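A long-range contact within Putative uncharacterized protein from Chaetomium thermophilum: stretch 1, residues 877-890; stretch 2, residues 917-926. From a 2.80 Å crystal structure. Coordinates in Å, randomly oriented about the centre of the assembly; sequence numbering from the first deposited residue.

Stretch 1 (877-890) DLTVSRAVVVIYRR
Stretch 2 917-926: VPRALLDDVM

Helices 878-890 and 919-926 run side by side in the same direction. Their axes approach to 8.7 Å, with 22° between the N-to-C directions. Backbone i to i-4 hydrogen bonds of 2.9 Å, such as Arg882 N to Leu878 O, run through the first helix; the second has them too, as in Val925 N to Leu921 O, but lacks one from Asp924 N to Ala920 O, 3.9 Å apart. Asp877 and Pro918 occupy the N-cap positions. CA to CA distances fix the register: Arg882 to Leu921 5.6 Å, Val885 to Val925 5.8 Å and Val886 to Asp924 6.0 Å. The contact buries 505 Å², and Asp924 and Leu921 contribute most, each as a knob in a four-residue hole.

Leu921 sits among Leu878, Ser881, Arg882 and Val885. Its CA-to-CB bond points sideways, but chi1 180° (t) and chi2 45° (p) bring the end of the side chain nearer the first helix. Leu921 CD2 lies 3.4 Å from Ser881 CB, while Leu921 CD1 lies 3.4 Å from Arg882 CA and 3.6 Å from Val885 CG2, so close packing reaches the backbone. Leu878 (m, t) extends the apolar patch toward the N-termini, its CD1 3.5 Å from Pro918 CG.

One turn on, Asp924 (chi1 -61°, m; chi2 -77°) points toward the hole formed by Arg882, Val885, Val886 and Arg889. Asp924 CB packs 3.6 Å from Val885 CG2. Arg882 NH2 donates a hydrogen bond to Asp924 OD2 (3.0 Å, N-H...O angle 149°) within a salt bridge; Arg889 NH1 forms a second salt bridge with Asp924 OD1 at 3.2 Å. Each oxygen lies at the edge of its guanidinium, near the plane. Arg889 is extended, chi1 to chi3 all t, whereas Arg882 is t, t, then turns at chi3 98°. The buried carboxylate's negative charge is thus countered by both arginines.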

# COMPACT_ATOMS: atom_id res chain seq x y z
N ASP A 877 40.17 -2.73 32.66
CA ASP A 877 39.47 -2.52 31.39
C ASP A 877 40.27 -3.16 30.26
O ASP A 877 41.23 -2.57 29.76
CB ASP A 877 39.26 -1.03 31.13
CG ASP A 877 38.33 -0.77 29.96
OD1 ASP A 877 37.51 -1.66 29.64
OD2 ASP A 877 38.43 0.32 29.35
N LEU A 878 39.87 -4.37 29.86
CA LEU A 878 40.62 -5.11 28.85
C LEU A 878 40.33 -4.62 27.44
O LEU A 878 41.18 -4.75 26.55
CB LEU A 878 40.31 -6.60 28.96
CG LEU A 878 40.59 -7.24 30.32
CD1 LEU A 878 40.12 -8.69 30.33
CD2 LEU A 878 42.07 -7.15 30.67
N THR A 879 39.13 -4.08 27.20
CA THR A 879 38.79 -3.57 25.88
C THR A 879 39.82 -2.56 25.40
O THR A 879 40.39 -2.70 24.31
CB THR A 879 37.40 -2.94 25.91
OG1 THR A 879 36.46 -3.87 26.47
CG2 THR A 879 36.94 -2.55 24.52
N VAL A 880 40.08 -1.53 26.21
CA VAL A 880 41.05 -0.50 25.84
C VAL A 880 42.42 -1.13 25.59
O VAL A 880 43.11 -0.77 24.63
CB VAL A 880 41.11 0.59 26.93
CG1 VAL A 880 41.33 -0.01 28.31
CG2 VAL A 880 42.21 1.60 26.62
N SER A 881 42.83 -2.07 26.45
CA SER A 881 44.15 -2.67 26.31
C SER A 881 44.28 -3.40 24.97
O SER A 881 45.20 -3.14 24.19
CB SER A 881 44.40 -3.63 27.48
OG SER A 881 44.36 -2.94 28.72
N ARG A 882 43.36 -4.33 24.70
CA ARG A 882 43.39 -5.03 23.42
C ARG A 882 43.35 -4.04 22.26
O ARG A 882 44.05 -4.23 21.25
CB ARG A 882 42.23 -6.02 23.33
CG ARG A 882 42.44 -7.11 22.29
CD ARG A 882 41.34 -8.16 22.34
NE ARG A 882 40.31 -7.93 21.33
CZ ARG A 882 40.31 -8.45 20.10
NH1 ARG A 882 39.32 -8.18 19.26
NH2 ARG A 882 41.30 -9.25 19.71
N ALA A 883 42.56 -2.98 22.39
CA ALA A 883 42.50 -1.97 21.34
C ALA A 883 43.87 -1.38 21.06
O ALA A 883 44.33 -1.37 19.91
CB ALA A 883 41.51 -0.87 21.73
N VAL A 884 44.56 -0.89 22.10
CA VAL A 884 45.82 -0.20 21.87
C VAL A 884 46.89 -1.18 21.38
O VAL A 884 47.66 -0.85 20.47
CB VAL A 884 46.28 0.54 23.14
CG1 VAL A 884 45.24 1.57 23.56
CG2 VAL A 884 46.57 -0.42 24.28
N VAL A 885 46.94 -2.39 21.94
CA VAL A 885 47.96 -3.33 21.49
C VAL A 885 47.71 -3.74 20.04
O VAL A 885 48.65 -4.00 19.29
CB VAL A 885 48.04 -4.56 22.41
CG1 VAL A 885 48.37 -4.14 23.83
CG2 VAL A 885 46.75 -5.35 22.37
N VAL A 886 46.44 -3.81 19.63
CA VAL A 886 46.14 -4.12 18.23
C VAL A 886 46.50 -2.94 17.34
O VAL A 886 46.97 -3.13 16.20
CB VAL A 886 44.67 -4.52 18.08
CG1 VAL A 886 44.25 -4.54 16.61
CG2 VAL A 886 44.44 -5.90 18.69
N ILE A 887 46.30 -1.72 17.82
CA ILE A 887 46.65 -0.55 17.02
C ILE A 887 48.15 -0.47 16.82
O ILE A 887 48.63 -0.11 15.74
CB ILE A 887 46.08 0.73 17.67
CG1 ILE A 887 44.55 0.72 17.61
CG2 ILE A 887 46.62 1.98 16.96
CD1 ILE A 887 43.89 1.78 18.46
N TYR A 888 48.93 -0.80 17.86
CA TYR A 888 50.38 -0.89 17.68
C TYR A 888 50.75 -2.04 16.76
O TYR A 888 51.63 -1.90 15.90
CB TYR A 888 51.06 -1.07 19.04
CG TYR A 888 51.30 0.21 19.82
CD1 TYR A 888 50.72 1.41 19.43
CD2 TYR A 888 52.13 0.22 20.94
CE1 TYR A 888 50.94 2.58 20.14
CE2 TYR A 888 52.36 1.38 21.65
CZ TYR A 888 51.76 2.56 21.25
OH TYR A 888 51.99 3.71 21.96
N ARG A 889 50.08 -3.18 16.91
CA ARG A 889 50.36 -4.34 16.07
C ARG A 889 50.19 -4.01 14.59
O ARG A 889 51.03 -4.37 13.77
CB ARG A 889 49.43 -5.49 16.49
CG ARG A 889 49.50 -6.73 15.62
CD ARG A 889 48.53 -7.78 16.15
NE ARG A 889 48.52 -9.00 15.35
CZ ARG A 889 47.81 -10.08 15.65
NH1 ARG A 889 47.06 -10.11 16.75
NH2 ARG A 889 47.86 -11.15 14.87
N ARG A 890 49.10 -3.32 14.25
CA ARG A 890 48.81 -3.04 12.85
C ARG A 890 49.58 -1.83 12.33
O ARG A 890 50.06 -1.84 11.20
CB ARG A 890 47.30 -2.82 12.66
CG ARG A 890 46.45 -4.05 12.94
CD ARG A 890 46.52 -5.05 11.80
NE ARG A 890 45.56 -6.15 11.98
CZ ARG A 890 45.83 -7.31 12.57
NH1 ARG A 890 47.04 -7.55 13.07
NH2 ARG A 890 44.88 -8.23 12.67
N VAL A 917 47.87 -11.12 32.29
CA VAL A 917 46.76 -10.76 31.40
C VAL A 917 46.03 -12.01 30.90
O VAL A 917 46.67 -13.05 30.68
CB VAL A 917 47.28 -9.92 30.23
CG1 VAL A 917 48.18 -10.76 29.31
CG2 VAL A 917 46.15 -9.33 29.46
N PRO A 918 44.71 -11.95 30.68
CA PRO A 918 44.00 -13.13 30.14
C PRO A 918 44.50 -13.56 28.77
O PRO A 918 45.35 -12.90 28.16
CB PRO A 918 42.54 -12.67 30.08
CG PRO A 918 42.57 -11.18 30.25
CD PRO A 918 43.76 -10.90 31.10
N ARG A 919 43.96 -14.67 28.28
CA ARG A 919 44.44 -15.26 27.02
C ARG A 919 44.14 -14.35 25.83
O ARG A 919 45.04 -14.02 25.06
CB ARG A 919 43.79 -16.63 26.83
CG ARG A 919 44.06 -17.29 25.48
CD ARG A 919 43.09 -18.43 25.22
NE ARG A 919 42.95 -18.71 23.79
CZ ARG A 919 43.53 -19.72 23.15
NH1 ARG A 919 44.30 -20.59 23.80
NH2 ARG A 919 43.34 -19.87 21.85
N ALA A 920 42.87 -13.96 25.67
CA ALA A 920 42.47 -13.22 24.47
C ALA A 920 43.35 -11.99 24.26
O ALA A 920 43.68 -11.65 23.12
CB ALA A 920 41.00 -12.81 24.58
N LEU A 921 43.74 -11.32 25.34
CA LEU A 921 44.64 -10.18 25.21
C LEU A 921 46.09 -10.63 25.08
O LEU A 921 46.87 -10.01 24.35
CB LEU A 921 44.47 -9.24 26.41
CG LEU A 921 45.35 -7.98 26.45
CD1 LEU A 921 45.38 -7.28 25.11
CD2 LEU A 921 44.82 -7.02 27.51
N LEU A 922 46.45 -11.72 25.76
CA LEU A 922 47.79 -12.27 25.60
C LEU A 922 48.11 -12.52 24.13
O LEU A 922 49.27 -12.45 23.72
CB LEU A 922 47.96 -13.56 26.39
CG LEU A 922 49.33 -14.22 26.23
CD1 LEU A 922 50.47 -13.26 26.54
CD2 LEU A 922 49.43 -15.45 27.11
N ASP A 923 47.08 -12.83 23.33
CA ASP A 923 47.28 -13.07 21.91
C ASP A 923 47.79 -11.81 21.21
O ASP A 923 48.88 -11.80 20.62
CB ASP A 923 45.97 -13.56 21.29
CG ASP A 923 46.17 -14.21 19.93
OD1 ASP A 923 46.74 -13.56 19.04
OD2 ASP A 923 45.76 -15.37 19.77
N ASP A 924 47.02 -10.72 21.29
CA ASP A 924 47.39 -9.50 20.60
C ASP A 924 48.69 -8.92 21.15
O ASP A 924 49.50 -8.36 20.40
CB ASP A 924 46.26 -8.48 20.69
CG ASP A 924 44.98 -8.97 20.03
OD1 ASP A 924 44.90 -8.94 18.79
OD2 ASP A 924 44.06 -9.38 20.77
N VAL A 925 48.91 -9.03 22.46
CA VAL A 925 50.14 -8.47 23.04
C VAL A 925 51.35 -9.30 22.63
O VAL A 925 52.44 -8.77 22.42
CB VAL A 925 50.03 -8.35 24.57
CG1 VAL A 925 49.92 -9.70 25.20
CG2 VAL A 925 51.24 -7.62 25.12
N MET A 926 51.19 -10.63 22.54
CA MET A 926 52.29 -11.46 22.07
C MET A 926 52.62 -11.15 20.62
O MET A 926 53.80 -11.01 20.26
CB MET A 926 51.94 -12.94 22.25
CG MET A 926 53.06 -13.90 21.87
SD MET A 926 54.53 -13.74 22.92
CE MET A 926 53.93 -14.49 24.44